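PDB 4WNR: leucine-rich-repeat protein from Methanosarcina barkeri, which binds GDP and magnesium through the Roc G-domain of this Roc-COR fragment, and as a whole Roco protein is thought to act as a GTP-binding serine/threonine kinase. Local coordinates for residues 222-227 / 272-277; 102-107 / 281-286; 76-81 / 93-98. All blocks are in the same frame, centred on the assembly; numbering follows the deposited sequence.

Contact 1 of 3, residues 222-227 / 272-277; sequences SCNFIT and VLEPKW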
loop_
_atom_site.group_PDB
_atom_site.type_symbol
_atom_site.label_atom_id
_atom_site.label_comp_id
_atom_site.label_asym_id
_atom_site.label_seq_id
_atom_site.Cartn_x
_atom_site.Cartn_y
_atom_site.Cartn_z
ATOM N N SER A 222 5.588 17.928 1.458
ATOM C CA SER A 222 6.707 17.198 0.853
ATOM C C SER A 222 7.619 16.529 1.889
ATOM O O SER A 222 8.677 16.006 1.539
ATOM C CB SER A 222 7.531 18.148 -0.020
ATOM O OG SER A 222 8.068 19.212 0.749
ATOM N N CYS A 223 7.206 16.544 3.155
ATOM C CA CYS A 223 7.984 15.927 4.231
ATOM C C CYS A 223 7.952 14.404 4.125
ATOM O O CYS A 223 6.997 13.832 3.595
ATOM C CB CYS A 223 7.439 16.348 5.599
ATOM S SG CYS A 223 7.293 18.133 5.831
ATOM N N ASN A 224 8.997 13.757 4.631
ATOM C CA ASN A 224 9.058 12.298 4.664
ATOM C C ASN A 224 8.045 11.732 5.650
ATOM O O ASN A 224 7.355 10.753 5.357
ATOM C CB ASN A 224 10.466 11.821 5.039
ATOM C CG ASN A 224 11.510 12.182 3.997
ATOM O OD1 ASN A 224 12.578 12.693 4.332
ATOM N ND2 ASN A 224 11.213 11.914 2.729
ATOM N N PHE A 225 7.970 12.355 6.822
ATOM C CA PHE A 225 6.999 11.979 7.845
ATOM C C PHE A 225 6.715 13.144 8.785
ATOM O O PHE A 225 7.373 14.184 8.720
ATOM C CB PHE A 225 7.513 10.783 8.653
ATOM C CG PHE A 225 8.705 11.101 9.514
ATOM C CD1 PHE A 225 9.989 11.048 8.990
ATOM C CD2 PHE A 225 8.540 11.457 10.847
ATOM C CE1 PHE A 225 11.087 11.343 9.780
ATOM C CE2 PHE A 225 9.635 11.754 11.642
ATOM C CZ PHE A 225 10.910 11.695 11.108
ATOM N N ILE A 226 5.730 12.957 9.655
ATOM C CA ILE A 226 5.419 13.926 10.706
ATOM C C ILE A 226 5.116 13.202 12.015
ATOM O O ILE A 226 4.607 12.082 12.010
ATOM C CB ILE A 226 4.232 14.844 10.328
ATOM C CG1 ILE A 226 2.971 14.021 10.030
ATOM C CG2 ILE A 226 4.608 15.726 9.142
ATOM C CD1 ILE A 226 1.749 14.850 9.690
ATOM N N THR A 227 5.441 13.847 13.132
ATOM C CA THR A 227 5.159 13.281 14.452
ATOM C C THR A 227 3.682 13.469 14.805
ATOM O O THR A 227 2.971 14.236 14.158
ATOM C CB THR A 227 6.079 13.855 15.561
ATOM O OG1 THR A 227 5.706 13.301 16.830
ATOM C CG2 THR A 227 6.005 15.375 15.639
ATOM N N VAL A 272 4.095 8.458 8.298
ATOM C CA VAL A 272 4.890 8.523 7.071
ATOM C C VAL A 272 4.068 9.063 5.899
ATOM O O VAL A 272 2.992 8.548 5.592
ATOM C CB VAL A 272 5.473 7.141 6.708
ATOM C CG1 VAL A 272 6.261 7.207 5.405
ATOM C CG2 VAL A 272 6.358 6.631 7.836
ATOM N N LEU A 273 4.592 10.104 5.254
ATOM C CA LEU A 273 3.967 10.708 4.071
ATOM C C LEU A 273 4.577 10.187 2.768
ATOM O O LEU A 273 3.893 10.117 1.745
ATOM C CB LEU A 273 4.086 12.236 4.122
ATOM C CG LEU A 273 2.989 12.982 4.889
ATOM C CD1 LEU A 273 2.809 12.439 6.299
ATOM C CD2 LEU A 273 3.305 14.470 4.927
ATOM N N GLU A 274 5.862 9.841 2.812
ATOM C CA GLU A 274 6.576 9.289 1.660
ATOM C C GLU A 274 6.889 7.806 1.894
ATOM O O GLU A 274 7.749 7.481 2.713
ATOM C CB GLU A 274 7.871 10.076 1.420
ATOM C CG GLU A 274 8.721 9.584 0.255
ATOM C CD GLU A 274 7.982 9.598 -1.071
ATOM O OE1 GLU A 274 8.043 8.580 -1.795
ATOM O OE2 GLU A 274 7.334 10.621 -1.386
ATOM N N PRO A 275 6.189 6.900 1.182
ATOM C CA PRO A 275 6.431 5.455 1.303
ATOM C C PRO A 275 7.880 5.019 1.046
ATOM O O PRO A 275 8.344 4.050 1.651
ATOM C CB PRO A 275 5.507 4.860 0.237
ATOM C CG PRO A 275 4.394 5.837 0.126
ATOM C CD PRO A 275 5.021 7.185 0.329
ATOM N N LYS A 276 8.576 5.727 0.162
ATOM C CA LYS A 276 9.973 5.414 -0.165
ATOM C C LYS A 276 10.923 5.593 1.026
ATOM O O LYS A 276 11.970 4.948 1.090
ATOM C CB LYS A 276 10.452 6.261 -1.348
ATOM C CG LYS A 276 9.757 5.929 -2.659
ATOM C CD LYS A 276 10.272 6.789 -3.802
ATOM C CE LYS A 276 9.574 6.444 -5.109
ATOM N NZ LYS A 276 10.042 7.293 -6.240
ATOM N N TRP A 277 10.553 6.470 1.958
ATOM C CA TRP A 277 11.331 6.690 3.182
ATOM C C TRP A 277 11.485 5.400 3.986
ATOM O O TRP A 277 12.577 5.086 4.456
ATOM C CB TRP A 277 10.670 7.766 4.047
ATOM C CG TRP A 277 11.435 8.108 5.290
ATOM C CD1 TRP A 277 12.552 8.881 5.377
ATOM C CD2 TRP A 277 11.124 7.699 6.626
ATOM N NE1 TRP A 277 12.966 8.975 6.686
ATOM C CE2 TRP A 277 12.104 8.258 7.473
ATOM C CE3 TRP A 277 10.114 6.911 7.192
ATOM C CZ2 TRP A 277 12.105 8.054 8.853
ATOM C CZ3 TRP A 277 10.117 6.708 8.563
ATOM C CH2 TRP A 277 11.106 7.278 9.378
#

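Contact 2 of 3, residues 102-107 / 281-286; sequences IMHATH and GVYKII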
loop_
_atom_site.group_PDB
_atom_site.type_symbol
_atom_site.label_atom_id
_atom_site.label_comp_id
_atom_site.label_asym_id
_atom_site.label_seq_id
_atom_site.Cartn_x
_atom_site.Cartn_y
_atom_site.Cartn_z
ATOM N N ILE A 102 8.109 -7.077 -3.326
ATOM C CA ILE A 102 7.559 -8.429 -3.184
ATOM C C ILE A 102 8.623 -9.403 -2.672
ATOM O O ILE A 102 8.322 -10.289 -1.871
ATOM C CB ILE A 102 6.946 -8.943 -4.511
ATOM C CG1 ILE A 102 5.560 -8.325 -4.738
ATOM C CG2 ILE A 102 6.794 -10.462 -4.505
ATOM C CD1 ILE A 102 5.572 -6.870 -5.143
ATOM N N MET A 103 9.859 -9.233 -3.140
ATOM C CA MET A 103 10.973 -10.101 -2.742
ATOM C C MET A 103 11.277 -9.967 -1.251
ATOM O O MET A 103 11.314 -10.965 -0.530
ATOM C CB MET A 103 12.227 -9.772 -3.558
ATOM C CG MET A 103 13.429 -10.652 -3.242
ATOM S SD MET A 103 14.765 -10.488 -4.441
ATOM C CE MET A 103 15.186 -8.754 -4.276
ATOM N N HIS A 104 11.491 -8.733 -0.804
ATOM C CA HIS A 104 11.788 -8.450 0.603
ATOM C C HIS A 104 10.537 -8.343 1.481
ATOM O O HIS A 104 10.649 -8.201 2.697
ATOM C CB HIS A 104 12.603 -7.161 0.725
ATOM C CG HIS A 104 13.928 -7.220 0.031
ATOM N ND1 HIS A 104 14.895 -8.149 0.352
ATOM C CD2 HIS A 104 14.449 -6.460 -0.960
ATOM C CE1 HIS A 104 15.953 -7.962 -0.417
ATOM N NE2 HIS A 104 15.709 -6.942 -1.221
ATOM N N ALA A 105 9.360 -8.395 0.856
ATOM C CA ALA A 105 8.069 -8.369 1.560
ATOM C C ALA A 105 7.780 -7.041 2.273
ATOM O O ALA A 105 7.056 -7.011 3.270
ATOM C CB ALA A 105 7.966 -9.540 2.535
ATOM N N THR A 106 8.326 -5.946 1.745
ATOM C CA THR A 106 8.084 -4.612 2.307
ATOM C C THR A 106 6.735 -4.033 1.866
ATOM O O THR A 106 6.292 -3.010 2.392
ATOM C CB THR A 106 9.201 -3.619 1.933
ATOM O OG1 THR A 106 9.319 -3.532 0.509
ATOM C CG2 THR A 106 10.530 -4.058 2.527
ATOM N N HIS A 107 6.091 -4.683 0.899
ATOM C CA HIS A 107 4.739 -4.309 0.475
ATOM C C HIS A 107 3.715 -4.492 1.599
ATOM O O HIS A 107 2.678 -3.832 1.610
ATOM C CB HIS A 107 4.312 -5.118 -0.753
ATOM C CG HIS A 107 4.041 -6.562 -0.464
ATOM N ND1 HIS A 107 5.040 -7.508 -0.396
ATOM C CD2 HIS A 107 2.883 -7.221 -0.228
ATOM C CE1 HIS A 107 4.510 -8.688 -0.130
ATOM N NE2 HIS A 107 3.202 -8.541 -0.022
ATOM N N GLY A 281 15.010 2.775 3.801
ATOM C CA GLY A 281 15.609 2.556 5.117
ATOM C C GLY A 281 15.775 1.079 5.437
ATOM O O GLY A 281 16.792 0.667 5.997
ATOM N N VAL A 282 14.773 0.284 5.069
ATOM C CA VAL A 282 14.804 -1.163 5.283
ATOM C C VAL A 282 15.809 -1.841 4.349
ATOM O O VAL A 282 16.525 -2.750 4.767
ATOM C CB VAL A 282 13.402 -1.789 5.095
ATOM C CG1 VAL A 282 13.464 -3.311 5.153
ATOM C CG2 VAL A 282 12.442 -1.268 6.154
ATOM N N TYR A 283 15.859 -1.404 3.091
ATOM C CA TYR A 283 16.788 -1.983 2.110
ATOM C C TYR A 283 18.248 -1.684 2.455
ATOM O O TYR A 283 19.131 -2.504 2.194
ATOM C CB TYR A 283 16.481 -1.499 0.684
ATOM C CG TYR A 283 15.087 -1.831 0.182
ATOM C CD1 TYR A 283 14.483 -3.055 0.469
ATOM C CD2 TYR A 283 14.380 -0.922 -0.602
ATOM C CE1 TYR A 283 13.212 -3.353 0.007
ATOM C CE2 TYR A 283 13.109 -1.214 -1.070
ATOM C CZ TYR A 283 12.528 -2.429 -0.763
ATOM O OH TYR A 283 11.265 -2.722 -1.227
ATOM N N LYS A 284 18.497 -0.512 3.033
ATOM C CA LYS A 284 19.834 -0.165 3.522
ATOM C C LYS A 284 20.320 -1.165 4.573
ATOM O O LYS A 284 21.494 -1.530 4.589
ATOM C CB LYS A 284 19.857 1.255 4.096
ATOM C CG LYS A 284 20.167 2.326 3.065
ATOM C CD LYS A 284 20.035 3.725 3.648
ATOM C CE LYS A 284 20.907 4.733 2.911
ATOM N NZ LYS A 284 20.702 4.724 1.436
ATOM N N ILE A 285 19.408 -1.604 5.438
ATOM C CA ILE A 285 19.718 -2.603 6.460
ATOM C C ILE A 285 19.933 -3.977 5.822
ATOM O O ILE A 285 20.931 -4.639 6.096
ATOM C CB ILE A 285 18.606 -2.684 7.532
ATOM C CG1 ILE A 285 18.532 -1.367 8.312
ATOM C CG2 ILE A 285 18.853 -3.844 8.492
ATOM C CD1 ILE A 285 17.260 -1.191 9.114
ATOM N N ILE A 286 19.000 -4.389 4.968
ATOM C CA ILE A 286 19.059 -5.704 4.319
ATOM C C ILE A 286 20.299 -5.839 3.433
ATOM O O ILE A 286 20.971 -6.871 3.458
ATOM C CB ILE A 286 17.784 -5.986 3.488
ATOM C CG1 ILE A 286 16.573 -6.139 4.417
ATOM C CG2 ILE A 286 17.944 -7.250 2.647
ATOM C CD1 ILE A 286 15.233 -6.095 3.712
#

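Contact 3 of 3, residues 76-81 / 93-98; sequences INIKKW and NFWDFG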
loop_
_atom_site.group_PDB
_atom_site.type_symbol
_atom_site.label_atom_id
_atom_site.label_comp_id
_atom_site.label_asym_id
_atom_site.label_seq_id
_atom_site.Cartn_x
_atom_site.Cartn_y
_atom_site.Cartn_z
ATOM N N ILE A 76 8.259 1.705 -5.716
ATOM C CA ILE A 76 6.894 2.102 -5.367
ATOM C C ILE A 76 6.387 3.135 -6.369
ATOM O O ILE A 76 6.946 4.227 -6.480
ATOM C CB ILE A 76 6.817 2.717 -3.953
ATOM C CG1 ILE A 76 7.272 1.712 -2.887
ATOM C CG2 ILE A 76 5.406 3.223 -3.651
ATOM C CD1 ILE A 76 6.309 0.570 -2.638
ATOM N N ASN A 77 5.326 2.780 -7.086
ATOM C CA ASN A 77 4.675 3.685 -8.028
ATOM C C ASN A 77 3.196 3.839 -7.690
ATOM O O ASN A 77 2.447 2.859 -7.693
ATOM C CB ASN A 77 4.835 3.176 -9.461
ATOM C CG ASN A 77 6.238 3.377 -10.000
ATOM O OD1 ASN A 77 6.924 2.416 -10.348
ATOM N ND2 ASN A 77 6.674 4.630 -10.071
ATOM N N ILE A 78 2.791 5.072 -7.391
ATOM C CA ILE A 78 1.405 5.382 -7.043
ATOM C C ILE A 78 0.786 6.288 -8.106
ATOM O O ILE A 78 1.127 7.468 -8.198
ATOM C CB ILE A 78 1.304 6.064 -5.661
ATOM C CG1 ILE A 78 1.869 5.144 -4.572
ATOM C CG2 ILE A 78 -0.144 6.423 -5.340
ATOM C CD1 ILE A 78 2.167 5.843 -3.262
ATOM N N LYS A 79 -0.122 5.722 -8.901
ATOM C CA LYS A 79 -0.848 6.476 -9.929
ATOM C C LYS A 79 -2.242 6.854 -9.436
ATOM O O LYS A 79 -2.979 6.005 -8.932
ATOM C CB LYS A 79 -0.968 5.667 -11.228
ATOM C CG LYS A 79 0.109 5.960 -12.261
ATOM C CD LYS A 79 1.411 5.240 -11.956
ATOM C CE LYS A 79 2.450 5.497 -13.033
ATOM N NZ LYS A 79 3.611 4.570 -12.964
ATOM N N LYS A 80 -2.593 8.128 -9.595
ATOM C CA LYS A 80 -3.908 8.634 -9.198
ATOM C C LYS A 80 -4.846 8.647 -10.402
ATOM O O LYS A 80 -4.579 9.319 -11.395
ATOM C CB LYS A 80 -3.785 10.038 -8.599
ATOM C CG LYS A 80 -2.660 10.168 -7.580
ATOM C CD LYS A 80 -2.875 11.331 -6.621
ATOM C CE LYS A 80 -3.832 10.962 -5.500
ATOM N NZ LYS A 80 -3.943 12.044 -4.482
ATOM N N TRP A 81 -5.937 7.894 -10.301
ATOM C CA TRP A 81 -6.890 7.717 -11.396
ATOM C C TRP A 81 -8.289 8.141 -10.957
ATOM O O TRP A 81 -8.585 8.187 -9.764
ATOM C CB TRP A 81 -6.894 6.248 -11.833
ATOM C CG TRP A 81 -7.744 5.943 -13.035
ATOM C CD1 TRP A 81 -7.630 6.490 -14.279
ATOM C CD2 TRP A 81 -8.819 5.001 -13.106
ATOM N NE1 TRP A 81 -8.575 5.952 -15.120
ATOM C CE2 TRP A 81 -9.317 5.035 -14.425
ATOM C CE3 TRP A 81 -9.413 4.133 -12.182
ATOM C CZ2 TRP A 81 -10.381 4.235 -14.844
ATOM C CZ3 TRP A 81 -10.471 3.336 -12.599
ATOM C CH2 TRP A 81 -10.944 3.394 -13.920
ATOM N N ASN A 93 -6.728 5.511 -6.101
ATOM C CA ASN A 93 -5.282 5.529 -5.870
ATOM C C ASN A 93 -4.676 4.144 -6.101
ATOM O O ASN A 93 -4.775 3.265 -5.243
ATOM C CB ASN A 93 -4.983 6.003 -4.448
ATOM C CG ASN A 93 -5.509 7.403 -4.176
ATOM O OD1 ASN A 93 -5.464 8.274 -5.044
ATOM N ND2 ASN A 93 -6.004 7.626 -2.962
ATOM N N PHE A 94 -4.064 3.953 -7.268
ATOM C CA PHE A 94 -3.421 2.682 -7.606
ATOM C C PHE A 94 -2.038 2.598 -6.975
ATOM O O PHE A 94 -1.209 3.483 -7.179
ATOM C CB PHE A 94 -3.292 2.515 -9.122
ATOM C CG PHE A 94 -4.583 2.170 -9.811
ATOM C CD1 PHE A 94 -5.149 0.911 -9.667
ATOM C CD2 PHE A 94 -5.221 3.097 -10.623
ATOM C CE1 PHE A 94 -6.333 0.590 -10.310
ATOM C CE2 PHE A 94 -6.403 2.781 -11.266
ATOM C CZ PHE A 94 -6.961 1.526 -11.110
ATOM N N TRP A 95 -1.801 1.531 -6.216
ATOM C CA TRP A 95 -0.495 1.261 -5.614
ATOM C C TRP A 95 0.180 0.088 -6.319
ATOM O O TRP A 95 -0.352 -1.025 -6.340
ATOM C CB TRP A 95 -0.646 0.963 -4.122
ATOM C CG TRP A 95 -0.762 2.196 -3.277
ATOM C CD1 TRP A 95 -1.732 3.147 -3.349
ATOM C CD2 TRP A 95 0.128 2.607 -2.233
ATOM N NE1 TRP A 95 -1.506 4.129 -2.414
ATOM C CE2 TRP A 95 -0.370 3.822 -1.716
ATOM C CE3 TRP A 95 1.299 2.068 -1.685
ATOM C CZ2 TRP A 95 0.260 4.509 -0.675
ATOM C CZ3 TRP A 95 1.925 2.749 -0.650
ATOM C CH2 TRP A 95 1.403 3.958 -0.157
ATOM N N ASP A 96 1.352 0.350 -6.894
ATOM C CA ASP A 96 2.106 -0.658 -7.640
ATOM C C ASP A 96 3.436 -0.952 -6.936
ATOM O O ASP A 96 4.271 -0.060 -6.776
ATOM C CB ASP A 96 2.353 -0.167 -9.069
ATOM C CG ASP A 96 2.664 -1.295 -10.034
ATOM O OD1 ASP A 96 2.101 -2.401 -9.871
ATOM O OD2 ASP A 96 3.463 -1.068 -10.969
ATOM N N PHE A 97 3.618 -2.202 -6.519
ATOM C CA PHE A 97 4.810 -2.624 -5.782
ATOM C C PHE A 97 5.814 -3.309 -6.705
ATOM O O PHE A 97 5.466 -4.248 -7.422
ATOM C CB PHE A 97 4.420 -3.570 -4.644
ATOM C CG PHE A 97 3.410 -2.990 -3.695
ATOM C CD1 PHE A 97 3.774 -2.000 -2.792
ATOM C CD2 PHE A 97 2.093 -3.428 -3.707
ATOM C CE1 PHE A 97 2.845 -1.459 -1.920
ATOM C CE2 PHE A 97 1.161 -2.892 -2.837
ATOM C CZ PHE A 97 1.537 -1.906 -1.942
ATOM N N GLY A 98 7.060 -2.842 -6.671
ATOM C CA GLY A 98 8.118 -3.371 -7.534
ATOM C C GLY A 98 8.675 -4.715 -7.100
ATOM O O GLY A 98 8.204 -5.318 -6.137
#

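Contact 1 of 3, residues 222-227 / 272-277
Asn224 and Phe225 both lie over the same face of the Trp277 indole, Asn224 at the five-membered ring and Phe225 at the six-membered one. CB of Asn224 makes a CH-pi contact 4.0 Å from the five-membered ring's centroid, so the polar residue offers its aliphatic carbon to the indole. The Phe225 ring meets the Trp277 six-membered ring at an oblique 38°, and the nearest atoms are CE1 of Phe225 and CZ2 of Trp277 at 3.6 Å. In Phe225, chi1 of 68° sets CG between the backbone N and the carbonyl carbon, and chi2 then turns the ring. A large aromatic suits position 277, since one flat surface serves two neighbours.

Behind the rings, both hydrogen bonds between the segments end on one carbonyl. Asn224 O accepts from Leu273 N at 2.8 Å and from Glu274 N at 3.1 Å, both donors tilted out of the carbonyl plane to the same face. Next to this fork, CB of Leu273 lies 3.4 Å from Cys223 O, and CD1 of Leu273 touches Ile226 CG1 at 4.1 Å, which gives the leucine an apolar neighbour. Phe225 pairs with Val272 as an antiparallel non-hydrogen-bonded pair.

Further out, Trp277 NE1 donates to the backbone O of Tyr316, while the Trp277 ring stacks with Tyr317 and also touches Tyr324 of helix 322-331. OE1 of Glu274 accepts a weak bond from Lys276 N; a carboxylate fits there because it can take up an amide that the helix's first turn cannot satisfy. These residues build a short two-stranded antiparallel sheet in COR-A, each strand followed within a residue or two by a helix, with Thr227 and Glu274 at the N-caps.

Contact 2 of 3, residues 102-107 / 281-286
His104 and Tyr283 bring their rings together obliquely, planes 49° apart, with CD2 of His104 3.5 Å from CE1 of Tyr283. At the edge of the tyrosine ring, in its plane, lies CB of His104. The imidazole also meets an aliphatic partner: Ile286 CG2 comes within 3.7 Å of His104 CE1, again obliquely, and the two side chains slide past each other in opposite directions. With chi1 at -61°, His104 CG stands anti to the carbonyl carbon, which places it 3.9 Å from Tyr283 CE1. The branched isoleucine suits its place by offering both CG2 and CD1 to the imidazole.

Beyond the rings, OG1 of Thr106 donates to OH of Tyr283 at 2.7 Å. The phenol is bonded as well to Glu101 OE2, so two polar groups hold the tip of a largely buried ring. Threonine serves both needs here, since its other branch, CG2, packs 3.7 Å from Tyr283 CE1 and 4.0 Å from Val282 CG1.

The Roc segment comes a few residues after the DxxG sequence, consistent with the switch II region of small G proteins; the nearest side-chain atom of Tyr283 is about 11 Å from the magnesium ion. Helix 99-104 and the turn after it rest on COR helix 275-286, whose Val282 and Ile285 in turn pack on Met329 of helix 322-331.

Contact 3 of 3, residues 76-81 / 93-98
Ile78 lies beside Trp95 on one face of an antiparallel beta hairpin, strands 77-85 and 88-96, the second and third strands of the Ras-like P-loop NTPase fold in Roc. Its CB is 3.9 Å from Phe94 O, across the strands. From there the side chain divides: CG2 passes near NE1 of Trp95, while CG1, beside the backbone N (chi1 -60°), lies 3.9 Å from Trp95 CE2. At the tip, CD1 sits over the indole, 3.6 Å from the centroid of the six-membered ring and only 16° off its normal, a CH-pi contact. A branched aliphatic chain thus spreads over much of the flat indole.

Pro275 of the COR helix 275-286 touches both residues, and Trp95 also meets Phe110 and forms a cation-pi pair with Lys43. An alanine in place of Trp95 would probably open a gap beneath Ile78 CD1 and leave Pro275 and Lys43 without their aromatic partner.

Asn77 with Asp96 and Lys79 with Phe94 are the hydrogen-bonded pairs that set the register, although the bond from Lys79 N to Phe94 O is weak. On the face that carries Asn77, Lys79, Phe94 and Asp96, Phe94 meets Trp81, CE2 to CE3 at 3.4 Å, and packs against Leu58 of helix 54-62; aromatic bulk suits this helix-covered side.

Asp96 opens the DxxG sequence that, in G proteins, lines the nucleotide's magnesium site. Its chi1 of -159° puts CG anti to the backbone N; OD2 of Asp96 is hydrogen-bonded to OG1 of Thr55, a magnesium-binding residue.

From the N terminus, contact 3 closes first: it is a local hairpin within Roc, complete by residue 98. Contact 2 opens four residues later and does not close until 281-286, spanning the rest of Roc and much of COR-A. Contact 1 opens and closes within that span, joining 222-227 to 272-277, so none of the three cross. Contacts 1 and 2 use successive parts of helix 275-286, their centres about 17 Å apart. Contact 3 meets that helix from the Roc side, where Pro275 packs near Ile76. Phe97 also touches Ile102 and His107, linking the hairpin to contact 2. Helix 275-286 of COR-A therefore meets both the Roc hairpin and 102-107, while its start is tied to 222-227.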